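Local structure of vibralactone Cyclase (Boreostereum vibrans, 6KD0) at residues P28-P31 with F32-E36; P210-P214 with E215-E219; P235-K239 with K240-W244; G287-Y290 with H291-K295. The protein probably catalyses the cyclization that forms the fused bicyclic beta-lactone of vibralactone, using an alpha/beta-hydrolase fold. All coordinates share one frame; numbering follows the deposited sequence.

How the interactions relate
Following the chain from the N terminus, interaction 1 comes first, where a proline-rich turn leads into helix 35-54. Interaction 2 is a turn in the loop after strand 203-207, interaction 3 the start of helix 239-249, and interaction 4 the middle of helix 284-296. Each is local, so they run in series and none nests in or crosses another. In space they form a chain of touches: Phe32 and Leu35 pack on Trp244, joining interactions 1 and 3; Tyr243 meets Pro214, joining 3 and 2; and Thr211 and Met217 meet Tyr290 and Leu289, joining 2 and 4. Interactions 1 and 4 lie farthest apart, with centres about 33 Å from each other.

Interaction 1 of 4, residues P28-P31 with F32-E36; sequences PTDP and FPPLE
With chi1 at -76°, the carboxylate of Asp30 stands anti to its own carbonyl carbon and swings over Pro33 and Pro34, while Phe32 holds CG anti to its backbone N (chi1 -164°) and sends its ring off the turn toward helix 239-249. Asp30 OD2 rests 3.7 Å from Pro33 CA and 3.8 Å from Pro34 CD, its side chain crossing that of Pro34 at about a right angle. Further back, Asp30 CB sits 4.0 Å from Pro33 CG. The same CG atom meets Pro28 CG, also at 4.0 Å, the two prolines crossing nearly square, so Pro33 is the piece that Pro28 and Asp30 share. A glycine in place of Pro33 would probably leave Pro28 CG and Asp30 CB without their apolar partner and let the turn flex. Outside the turn, the Phe32 ring packs edge-to-face with Trp244 and makes a cation-pi contact with Arg38, whose NE also bonds to Pro33 O. Pro34 is the N-cap residue of helix 35-54. No hydrogen bond joins 28-31 to 32-36, so between these segments the turn probably relies on the rigidity of its prolines and on carbon contacts, with the Asp30 carboxylate lying against CH groups of Pro33 and Pro34.

Interaction 2 of 4, residues P210-P214 with E215-E219; sequences PTCHP and EAMPE
The backbone of His213 to Met217 turns tightly: Ala216 N gives its hydrogen to His213 O at 2.9 Å, and a weak, long bond runs from Met217 N to Pro214 O at 3.4 Å. His213 adds a side-chain bond to this turn. Its CG is anti to the backbone N (chi1 -162°), which brings the edge of the imidazole, ND1 foremost, to the amide of Glu215, and ND1 accepts from Glu215 N at 3.0 Å with the donor only 5° out of the ring plane. The Glu215 side chain runs alongside the ring in the same direction, CG 3.5 Å from His213 CE1, with carboxylate and ring planes 47° apart. Were His213 an alanine, the Glu215 amide would probably lose its ring acceptor and the Glu215 chain the imidazole it lies along. Farther round, the bent Met217 chain carries its methyl CE to 3.8 Å from Cys212 CB, while Cys212 SG lies 4.2 Å from Ala216 CB. The turn touches two helices: Pro214 packs on Tyr243 and Asn246 of helix 239-249, and Met217 on Leu289 of helix 284-296, while Glu286 of that helix takes bonds from the amides of Thr211 and Cys212, in the loop following strand 203-207.

Interaction 3 of 4, residues P235-K239 with K240-W244; sequences PLLSK and KEVYW
A capping box opens helix 239-249, with Ser238 at the N-cap and Glu241 three residues on. Ser238 OG accepts from Glu241 N at 3.1 Å, and in return Glu241 OE2 takes the hydrogen of Ser238 N at 2.9 Å through its anti lone pair. Ser238 chi1 of 65° sets OG between the backbone N and the carbonyl carbon, close enough to reach the first turn's amide. The other carboxylate oxygen of Glu241, OE1, makes a salt bridge to Arg38 of helix 35-54, so the residue that closes the box also ties two helices together. In this alpha/beta hydrolase the residue before the cap is buried: Leu237 touches Asp281, probably the acid of a catalytic triad with Ser177 and His311. Leu237 CD2 meets Val242 CG2 at 3.7 Å, the two side chains crossing at about a right angle. On another side of the helix, Lys239 bends at its last torsion (chi4 -90°) and carries NZ to 4.4 Å from the Tyr243 ring centroid, an off-centre cation-pi contact 28° from the ring normal. Lys239 CE lies 3.8 Å from Tyr243 CE1. Glu229 pairs only weakly, at long range, with the same ammonium.

Interaction 4 of 4, residues G287-Y290 with H291-K295; sequences GLLY and HALVK
Tyr290 and His291, adjacent on helix 284-296, give up the most surface to the contact, with Leu289 a good way behind. Tyr290 holds CG anti to its backbone N (chi1 179°), which lays the ring along the helix toward the next turn, where Val294 waits. Tyr290 CE1 comes to 3.4 Å from Val294 CG2, a tight carbon contact, and CZ of the same ring is 3.7 Å from that methyl. The methyl approaches the ring obliquely, reaching it because it lies beside the Val294 backbone N. The tyrosine ring also packs edge-to-face with His267 and touches Leu184 and His188 of helix 178-192. His291 takes its imidazole the other way, out toward Thr301 and Met303 of strand 301-307. Its ND1 meets a water in the ring plane at 2.8 Å, and this water also donates to Leu288 O, which already accepts from Ala292 N at 2.9 Å. Two bonds thus grip one carbonyl, and the bridge is likely to restrain the rotation of the imidazole. Leu289 is linked mainly through its backbone, its O accepting from Leu293 N at 2.9 Å; its CD1 lies a looser 4.4 Å from Leu293 CG. Bonds from His291 N to Gly287 O and from Val294 N to Tyr290 O continue the i to i+4 bonding of the alpha-helix. Such a helix, lying between strands 273-278 and 301-307 in sequence, forms the crossover of a beta-alpha-beta unit, the repeating element of the alpha/beta hydrolase fold.

Interaction 1 of 4, residues P28-P31 with F32-E36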
loop_
_atom_site.group_PDB
_atom_site.type_symbol
_atom_site.label_atom_id
_atom_site.label_comp_id
_atom_site.label_asym_id
_atom_site.label_seq_id
_atom_site.Cartn_x
_atom_site.Cartn_y
_atom_site.Cartn_z
ATOM N N PRO A 28 -2.698 -24.552 3.799
ATOM C CA PRO A 28 -3.967 -25.236 4.068
ATOM C C PRO A 28 -4.192 -26.339 3.048
ATOM O O PRO A 28 -3.648 -26.327 1.941
ATOM C CB PRO A 28 -5.010 -24.122 3.934
ATOM C CG PRO A 28 -4.391 -23.191 2.933
ATOM C CD PRO A 28 -2.914 -23.196 3.258
ATOM N N THR A 29 -5.003 -27.316 3.440
ATOM C CA THR A 29 -5.295 -28.424 2.537
ATOM C C THR A 29 -6.367 -28.079 1.506
ATOM O O THR A 29 -6.494 -28.798 0.512
ATOM C CB THR A 29 -5.711 -29.656 3.342
ATOM O OG1 THR A 29 -6.750 -29.303 4.271
ATOM C CG2 THR A 29 -4.502 -30.213 4.107
ATOM N N ASP A 30 -7.105 -26.982 1.710
ATOM C CA ASP A 30 -8.129 -26.527 0.763
ATOM C C ASP A 30 -7.513 -26.224 -0.598
ATOM O O ASP A 30 -6.548 -25.459 -0.664
ATOM C CB ASP A 30 -8.772 -25.227 1.256
ATOM C CG ASP A 30 -9.754 -25.424 2.371
ATOM O OD1 ASP A 30 -10.130 -26.577 2.659
ATOM O OD2 ASP A 30 -10.170 -24.401 2.952
ATOM N N PRO A 31 -8.083 -26.716 -1.703
ATOM C CA PRO A 31 -7.624 -26.230 -3.018
ATOM C C PRO A 31 -7.780 -24.729 -3.172
ATOM O O PRO A 31 -6.896 -24.071 -3.733
ATOM C CB PRO A 31 -8.518 -26.991 -4.010
ATOM C CG PRO A 31 -9.041 -28.165 -3.237
ATOM C CD PRO A 31 -9.171 -27.702 -1.833
ATOM N N PHE A 32 -8.873 -24.166 -2.669
ATOM C CA PHE A 32 -9.101 -22.721 -2.717
ATOM C C PHE A 32 -9.868 -22.306 -1.463
ATOM O O PHE A 32 -11.104 -22.415 -1.408
ATOM C CB PHE A 32 -9.838 -22.298 -3.986
ATOM C CG PHE A 32 -9.765 -20.822 -4.259
ATOM C CD1 PHE A 32 -10.656 -19.950 -3.655
ATOM C CD2 PHE A 32 -8.794 -20.303 -5.109
ATOM C CE1 PHE A 32 -10.592 -18.584 -3.898
ATOM C CE2 PHE A 32 -8.722 -18.934 -5.361
ATOM C CZ PHE A 32 -9.626 -18.074 -4.749
ATOM N N PRO A 33 -9.172 -21.817 -0.439
ATOM C CA PRO A 33 -9.833 -21.421 0.804
ATOM C C PRO A 33 -10.867 -20.338 0.558
ATOM O O PRO A 33 -10.631 -19.417 -0.239
ATOM C CB PRO A 33 -8.678 -20.889 1.667
ATOM C CG PRO A 33 -7.453 -21.490 1.086
ATOM C CD PRO A 33 -7.706 -21.673 -0.372
ATOM N N PRO A 34 -12.015 -20.411 1.229
ATOM C CA PRO A 34 -13.058 -19.391 1.063
ATOM C C PRO A 34 -12.672 -18.098 1.773
ATOM O O PRO A 34 -11.734 -18.057 2.569
ATOM C CB PRO A 34 -14.288 -20.029 1.714
ATOM C CG PRO A 34 -13.712 -20.957 2.761
ATOM C CD PRO A 34 -12.371 -21.421 2.245
ATOM N N LEU A 35 -13.424 -17.033 1.467
ATOM C CA LEU A 35 -13.087 -15.709 1.991
ATOM C C LEU A 35 -12.994 -15.701 3.514
ATOM O O LEU A 35 -12.073 -15.098 4.088
ATOM C CB LEU A 35 -14.114 -14.672 1.524
ATOM C CG LEU A 35 -13.799 -13.239 1.958
ATOM C CD1 LEU A 35 -12.355 -12.836 1.627
ATOM C CD2 LEU A 35 -14.772 -12.300 1.310
ATOM N N GLU A 36 -13.931 -16.373 4.191
ATOM C CA GLU A 36 -13.911 -16.360 5.654
ATOM C C GLU A 36 -12.643 -17.000 6.197
ATOM O O GLU A 36 -12.094 -16.525 7.195
ATOM C CB GLU A 36 -15.142 -17.051 6.232
ATOM C CG GLU A 36 -15.234 -18.533 5.950
ATOM C CD GLU A 36 -16.084 -18.847 4.725
ATOM O OE1 GLU A 36 -16.555 -20.010 4.632
ATOM O OE2 GLU A 36 -16.269 -17.944 3.858
#

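Interaction 2 of 4, residues P210-P214 with E215-E219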
loop_
_atom_site.group_PDB
_atom_site.type_symbol
_atom_site.label_atom_id
_atom_site.label_comp_id
_atom_site.label_asym_id
_atom_site.label_seq_id
_atom_site.Cartn_x
_atom_site.Cartn_y
_atom_site.Cartn_z
ATOM N N PRO A 210 -2.003 -3.806 -7.431
ATOM C CA PRO A 210 -2.700 -3.956 -8.714
ATOM C C PRO A 210 -2.942 -2.570 -9.288
ATOM O O PRO A 210 -3.090 -1.593 -8.549
ATOM C CB PRO A 210 -4.018 -4.658 -8.343
ATOM C CG PRO A 210 -4.239 -4.308 -6.874
ATOM C CD PRO A 210 -2.887 -4.030 -6.265
ATOM N N THR A 211 -2.900 -2.469 -10.620
ATOM C CA THR A 211 -3.090 -1.182 -11.285
ATOM C C THR A 211 -4.147 -1.204 -12.371
ATOM O O THR A 211 -4.582 -0.124 -12.793
ATOM C CB THR A 211 -1.775 -0.681 -11.901
ATOM O OG1 THR A 211 -1.384 -1.571 -12.955
ATOM C CG2 THR A 211 -0.679 -0.629 -10.842
ATOM N N CYS A 212 -4.587 -2.373 -12.828
ATOM C CA CYS A 212 -5.513 -2.403 -13.948
ATOM C C CYS A 212 -6.239 -3.733 -13.967
ATOM O O CYS A 212 -5.607 -4.788 -13.855
ATOM C CB CYS A 212 -4.765 -2.187 -15.278
ATOM S SG CYS A 212 -5.875 -1.854 -16.647
ATOM N N HIS A 213 -7.556 -3.677 -14.116
ATOM C CA HIS A 213 -8.331 -4.874 -14.378
ATOM C C HIS A 213 -7.814 -5.563 -15.647
ATOM O O HIS A 213 -7.562 -4.888 -16.656
ATOM C CB HIS A 213 -9.803 -4.505 -14.530
ATOM C CG HIS A 213 -10.734 -5.662 -14.370
ATOM N ND1 HIS A 213 -10.757 -6.723 -15.251
ATOM C CD2 HIS A 213 -11.681 -5.924 -13.435
ATOM C CE1 HIS A 213 -11.676 -7.591 -14.863
ATOM N NE2 HIS A 213 -12.249 -7.131 -13.764
ATOM N N PRO A 214 -7.639 -6.882 -15.637
ATOM C CA PRO A 214 -7.153 -7.567 -16.852
ATOM C C PRO A 214 -8.030 -7.344 -18.070
ATOM O O PRO A 214 -7.529 -7.276 -19.202
ATOM C CB PRO A 214 -7.141 -9.042 -16.424
ATOM C CG PRO A 214 -6.926 -8.989 -14.946
ATOM C CD PRO A 214 -7.709 -7.788 -14.477
ATOM N N GLU A 215 -9.337 -7.217 -17.876
ATOM C CA GLU A 215 -10.223 -6.984 -19.007
ATOM C C GLU A 215 -10.133 -5.562 -19.541
ATOM O O GLU A 215 -10.689 -5.288 -20.607
ATOM C CB GLU A 215 -11.656 -7.336 -18.608
ATOM C CG GLU A 215 -11.765 -8.793 -18.151
ATOM C CD GLU A 215 -13.192 -9.253 -17.924
ATOM O OE1 GLU A 215 -13.425 -10.482 -17.925
ATOM O OE2 GLU A 215 -14.075 -8.390 -17.736
ATOM N N ALA A 216 -9.433 -4.663 -18.849
ATOM C CA ALA A 216 -9.263 -3.289 -19.305
ATOM C C ALA A 216 -7.822 -2.942 -19.661
ATOM O O ALA A 216 -7.536 -1.774 -19.938
ATOM C CB ALA A 216 -9.771 -2.310 -18.239
ATOM N N MET A 217 -6.910 -3.912 -19.631
ATOM C CA MET A 217 -5.530 -3.659 -20.014
ATOM C C MET A 217 -5.484 -3.149 -21.451
ATOM O O MET A 217 -6.008 -3.816 -22.353
ATOM C CB MET A 217 -4.706 -4.934 -19.888
ATOM C CG MET A 217 -3.249 -4.768 -20.222
ATOM S SD MET A 217 -2.433 -3.638 -19.091
ATOM C CE MET A 217 -2.718 -4.461 -17.522
ATOM N N PRO A 218 -4.884 -1.989 -21.709
ATOM C CA PRO A 218 -4.861 -1.469 -23.081
ATOM C C PRO A 218 -4.115 -2.421 -24.001
ATOM O O PRO A 218 -3.086 -2.992 -23.631
ATOM C CB PRO A 218 -4.141 -0.126 -22.939
ATOM C CG PRO A 218 -4.357 0.254 -21.516
ATOM C CD PRO A 218 -4.258 -1.045 -20.774
ATOM N N GLU A 219 -4.681 -2.618 -25.195
ATOM C CA GLU A 219 -4.132 -3.588 -26.139
ATOM C C GLU A 219 -2.638 -3.371 -26.362
ATOM O O GLU A 219 -1.854 -4.327 -26.342
ATOM C CB GLU A 219 -4.893 -3.513 -27.465
ATOM C CG GLU A 219 -4.702 -4.734 -28.360
ATOM C CD GLU A 219 -5.231 -6.018 -27.738
ATOM O OE1 GLU A 219 -6.306 -5.990 -27.093
ATOM O OE2 GLU A 219 -4.567 -7.064 -27.912
#

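Interaction 3 of 4, residues P235-K239 with K240-W244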
loop_
_atom_site.group_PDB
_atom_site.type_symbol
_atom_site.label_atom_id
_atom_site.label_comp_id
_atom_site.label_asym_id
_atom_site.label_seq_id
_atom_site.Cartn_x
_atom_site.Cartn_y
_atom_site.Cartn_z
ATOM N N PRO A 235 4.009 -18.384 -5.147
ATOM C CA PRO A 235 3.620 -18.409 -3.737
ATOM C C PRO A 235 2.836 -17.160 -3.357
ATOM O O PRO A 235 3.113 -16.055 -3.836
ATOM C CB PRO A 235 4.967 -18.465 -3.005
ATOM C CG PRO A 235 5.916 -19.048 -3.994
ATOM C CD PRO A 235 5.467 -18.517 -5.318
ATOM N N LEU A 236 1.834 -17.358 -2.496
ATOM C CA LEU A 236 1.089 -16.319 -1.787
ATOM C C LEU A 236 0.134 -15.531 -2.683
ATOM O O LEU A 236 -0.750 -14.858 -2.166
ATOM C CB LEU A 236 2.033 -15.333 -1.061
ATOM C CG LEU A 236 3.050 -15.902 -0.065
ATOM C CD1 LEU A 236 3.828 -14.768 0.570
ATOM C CD2 LEU A 236 2.369 -16.753 1.011
ATOM N N LEU A 237 0.288 -15.583 -4.008
ATOM C CA LEU A 237 -0.678 -14.933 -4.892
ATOM C C LEU A 237 -0.630 -15.554 -6.281
ATOM O O LEU A 237 0.353 -15.386 -7.008
ATOM C CB LEU A 237 -0.426 -13.423 -4.990
ATOM C CG LEU A 237 -1.430 -12.686 -5.887
ATOM C CD1 LEU A 237 -2.854 -12.766 -5.306
ATOM C CD2 LEU A 237 -1.009 -11.215 -6.096
ATOM N N SER A 238 -1.685 -16.265 -6.653
ATOM C CA SER A 238 -1.800 -16.876 -7.964
ATOM C C SER A 238 -2.627 -15.969 -8.870
ATOM O O SER A 238 -3.328 -15.071 -8.400
ATOM C CB SER A 238 -2.438 -18.259 -7.842
ATOM O OG SER A 238 -3.778 -18.150 -7.383
ATOM N N LYS A 239 -2.487 -16.182 -10.184
ATOM C CA LYS A 239 -3.369 -15.544 -11.161
ATOM C C LYS A 239 -4.836 -15.806 -10.844
ATOM O O LYS A 239 -5.685 -14.906 -10.919
ATOM C CB LYS A 239 -3.029 -16.056 -12.565
ATOM C CG LYS A 239 -4.051 -15.685 -13.630
ATOM C CD LYS A 239 -3.555 -16.104 -15.016
ATOM C CE LYS A 239 -4.382 -15.465 -16.116
ATOM N NZ LYS A 239 -5.542 -16.303 -16.511
ATOM N N LYS A 240 -5.159 -17.052 -10.517
ATOM C CA LYS A 240 -6.522 -17.381 -10.133
ATOM C C LYS A 240 -7.017 -16.480 -9.002
ATOM O O LYS A 240 -8.161 -16.010 -9.031
ATOM C CB LYS A 240 -6.584 -18.856 -9.726
ATOM C CG LYS A 240 -7.956 -19.349 -9.312
ATOM C CD LYS A 240 -7.906 -20.835 -8.977
ATOM C CE LYS A 240 -9.288 -21.348 -8.591
ATOM N NZ LYS A 240 -9.299 -22.813 -8.313
ATOM N N GLU A 241 -6.164 -16.231 -8.002
ATOM C CA GLU A 241 -6.541 -15.399 -6.860
ATOM C C GLU A 241 -6.706 -13.943 -7.276
ATOM O O GLU A 241 -7.613 -13.245 -6.797
ATOM C CB GLU A 241 -5.490 -15.532 -5.752
ATOM C CG GLU A 241 -5.558 -16.847 -4.977
ATOM C CD GLU A 241 -4.430 -16.997 -3.964
ATOM O OE1 GLU A 241 -4.704 -17.363 -2.801
ATOM O OE2 GLU A 241 -3.267 -16.747 -4.329
ATOM N N VAL A 242 -5.826 -13.464 -8.162
ATOM C CA VAL A 242 -5.948 -12.103 -8.683
ATOM C C VAL A 242 -7.318 -11.912 -9.333
ATOM O O VAL A 242 -8.052 -10.949 -9.038
ATOM C CB VAL A 242 -4.794 -11.811 -9.658
ATOM C CG1 VAL A 242 -5.072 -10.536 -10.459
ATOM C CG2 VAL A 242 -3.477 -11.682 -8.874
ATOM N N TYR A 243 -7.682 -12.837 -10.227
ATOM C CA TYR A 243 -8.981 -12.751 -10.897
ATOM C C TYR A 243 -10.131 -12.842 -9.895
ATOM O O TYR A 243 -11.163 -12.169 -10.048
ATOM C CB TYR A 243 -9.098 -13.856 -11.956
ATOM C CG TYR A 243 -8.466 -13.494 -13.281
ATOM C CD1 TYR A 243 -7.133 -13.116 -13.351
ATOM C CD2 TYR A 243 -9.208 -13.513 -14.459
ATOM C CE1 TYR A 243 -6.538 -12.773 -14.564
ATOM C CE2 TYR A 243 -8.633 -13.178 -15.674
ATOM C CZ TYR A 243 -7.296 -12.812 -15.721
ATOM O OH TYR A 243 -6.710 -12.469 -16.920
ATOM N N TRP A 244 -9.974 -13.665 -8.855
ATOM C CA TRP A 244 -11.050 -13.788 -7.872
ATOM C C TRP A 244 -11.243 -12.483 -7.096
ATOM O O TRP A 244 -12.378 -12.059 -6.857
ATOM C CB TRP A 244 -10.762 -14.972 -6.941
ATOM C CG TRP A 244 -11.815 -15.269 -5.906
ATOM C CD1 TRP A 244 -13.081 -15.745 -6.119
ATOM C CD2 TRP A 244 -11.660 -15.161 -4.490
ATOM N NE1 TRP A 244 -13.729 -15.919 -4.913
ATOM C CE2 TRP A 244 -12.876 -15.567 -3.900
ATOM C CE3 TRP A 244 -10.613 -14.742 -3.661
ATOM C CZ2 TRP A 244 -13.070 -15.580 -2.520
ATOM C CZ3 TRP A 244 -10.806 -14.761 -2.294
ATOM C CH2 TRP A 244 -12.027 -15.176 -1.737
#

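Interaction 4 of 4, residues G287-Y290 with H291-K295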
loop_
_atom_site.group_PDB
_atom_site.type_symbol
_atom_site.label_atom_id
_atom_site.label_comp_id
_atom_site.label_asym_id
_atom_site.label_seq_id
_atom_site.Cartn_x
_atom_site.Cartn_y
_atom_site.Cartn_z
ATOM N N GLY A 287 2.330 -3.338 -12.318
ATOM C CA GLY A 287 2.943 -2.320 -11.482
ATOM C C GLY A 287 4.133 -1.657 -12.155
ATOM O O GLY A 287 4.299 -0.434 -12.094
ATOM N N LEU A 288 4.988 -2.455 -12.794
ATOM C CA LEU A 288 6.112 -1.873 -13.532
ATOM C C LEU A 288 5.621 -0.976 -14.663
ATOM O O LEU A 288 6.194 0.089 -14.925
ATOM C CB LEU A 288 7.005 -2.987 -14.070
ATOM C CG LEU A 288 7.716 -3.850 -13.021
ATOM C CD1 LEU A 288 8.593 -4.887 -13.705
ATOM C CD2 LEU A 288 8.521 -2.973 -12.095
ATOM N N LEU A 289 4.522 -1.362 -15.307
ATOM C CA LEU A 289 3.947 -0.545 -16.364
ATOM C C LEU A 289 3.440 0.776 -15.807
ATOM O O LEU A 289 3.688 1.841 -16.389
ATOM C CB LEU A 289 2.819 -1.313 -17.046
ATOM C CG LEU A 289 2.003 -0.562 -18.083
ATOM C CD1 LEU A 289 2.918 -0.128 -19.213
ATOM C CD2 LEU A 289 0.895 -1.486 -18.575
ATOM N N TYR A 290 2.712 0.723 -14.678
ATOM C CA TYR A 290 2.208 1.949 -14.062
ATOM C C TYR A 290 3.365 2.879 -13.719
ATOM O O TYR A 290 3.320 4.084 -14.003
ATOM C CB TYR A 290 1.374 1.618 -12.803
ATOM C CG TYR A 290 0.847 2.861 -12.094
ATOM C CD1 TYR A 290 1.639 3.567 -11.173
ATOM C CD2 TYR A 290 -0.419 3.353 -12.373
ATOM C CE1 TYR A 290 1.180 4.702 -10.555
ATOM C CE2 TYR A 290 -0.895 4.499 -11.756
ATOM C CZ TYR A 290 -0.091 5.168 -10.859
ATOM O OH TYR A 290 -0.561 6.301 -10.251
ATOM N N HIS A 291 4.436 2.318 -13.155
ATOM C CA HIS A 291 5.606 3.118 -12.830
ATOM C C HIS A 291 6.233 3.739 -14.078
ATOM O O HIS A 291 6.668 4.900 -14.053
ATOM C CB HIS A 291 6.610 2.246 -12.094
ATOM C CG HIS A 291 7.963 2.861 -11.987
ATOM N ND1 HIS A 291 8.993 2.544 -12.851
ATOM C CD2 HIS A 291 8.462 3.766 -11.115
ATOM C CE1 HIS A 291 10.069 3.227 -12.513
ATOM N NE2 HIS A 291 9.778 3.965 -11.457
ATOM N N ALA A 292 6.305 2.973 -15.170
ATOM C CA ALA A 292 6.863 3.489 -16.416
ATOM C C ALA A 292 6.035 4.655 -16.939
ATOM O O ALA A 292 6.585 5.675 -17.376
ATOM C CB ALA A 292 6.937 2.367 -17.456
ATOM N N LEU A 293 4.706 4.521 -16.893
ATOM C CA LEU A 293 3.839 5.594 -17.374
ATOM C C LEU A 293 3.966 6.834 -16.510
ATOM O O LEU A 293 3.909 7.960 -17.016
ATOM C CB LEU A 293 2.383 5.142 -17.417
ATOM C CG LEU A 293 1.991 4.124 -18.479
ATOM C CD1 LEU A 293 0.538 3.811 -18.316
ATOM C CD2 LEU A 293 2.261 4.679 -19.874
ATOM N N VAL A 294 4.116 6.658 -15.194
ATOM C CA VAL A 294 4.248 7.830 -14.335
ATOM C C VAL A 294 5.580 8.526 -14.605
ATOM O O VAL A 294 5.647 9.762 -14.676
ATOM C CB VAL A 294 4.073 7.446 -12.848
ATOM C CG1 VAL A 294 4.538 8.570 -11.941
ATOM C CG2 VAL A 294 2.622 7.110 -12.548
ATOM N N LYS A 295 6.649 7.744 -14.797
ATOM C CA LYS A 295 7.947 8.326 -15.121
ATOM C C LYS A 295 7.906 9.072 -16.456
ATOM O O LYS A 295 8.409 10.193 -16.562
ATOM C CB LYS A 295 9.008 7.223 -15.131
ATOM C CG LYS A 295 10.424 7.706 -15.353
ATOM C CD LYS A 295 11.406 6.544 -15.361
ATOM C CE LYS A 295 12.840 7.064 -15.357
ATOM N NZ LYS A 295 13.822 6.109 -14.758
HETATM O O HOH W 1 9.005 0.491 -14.762
#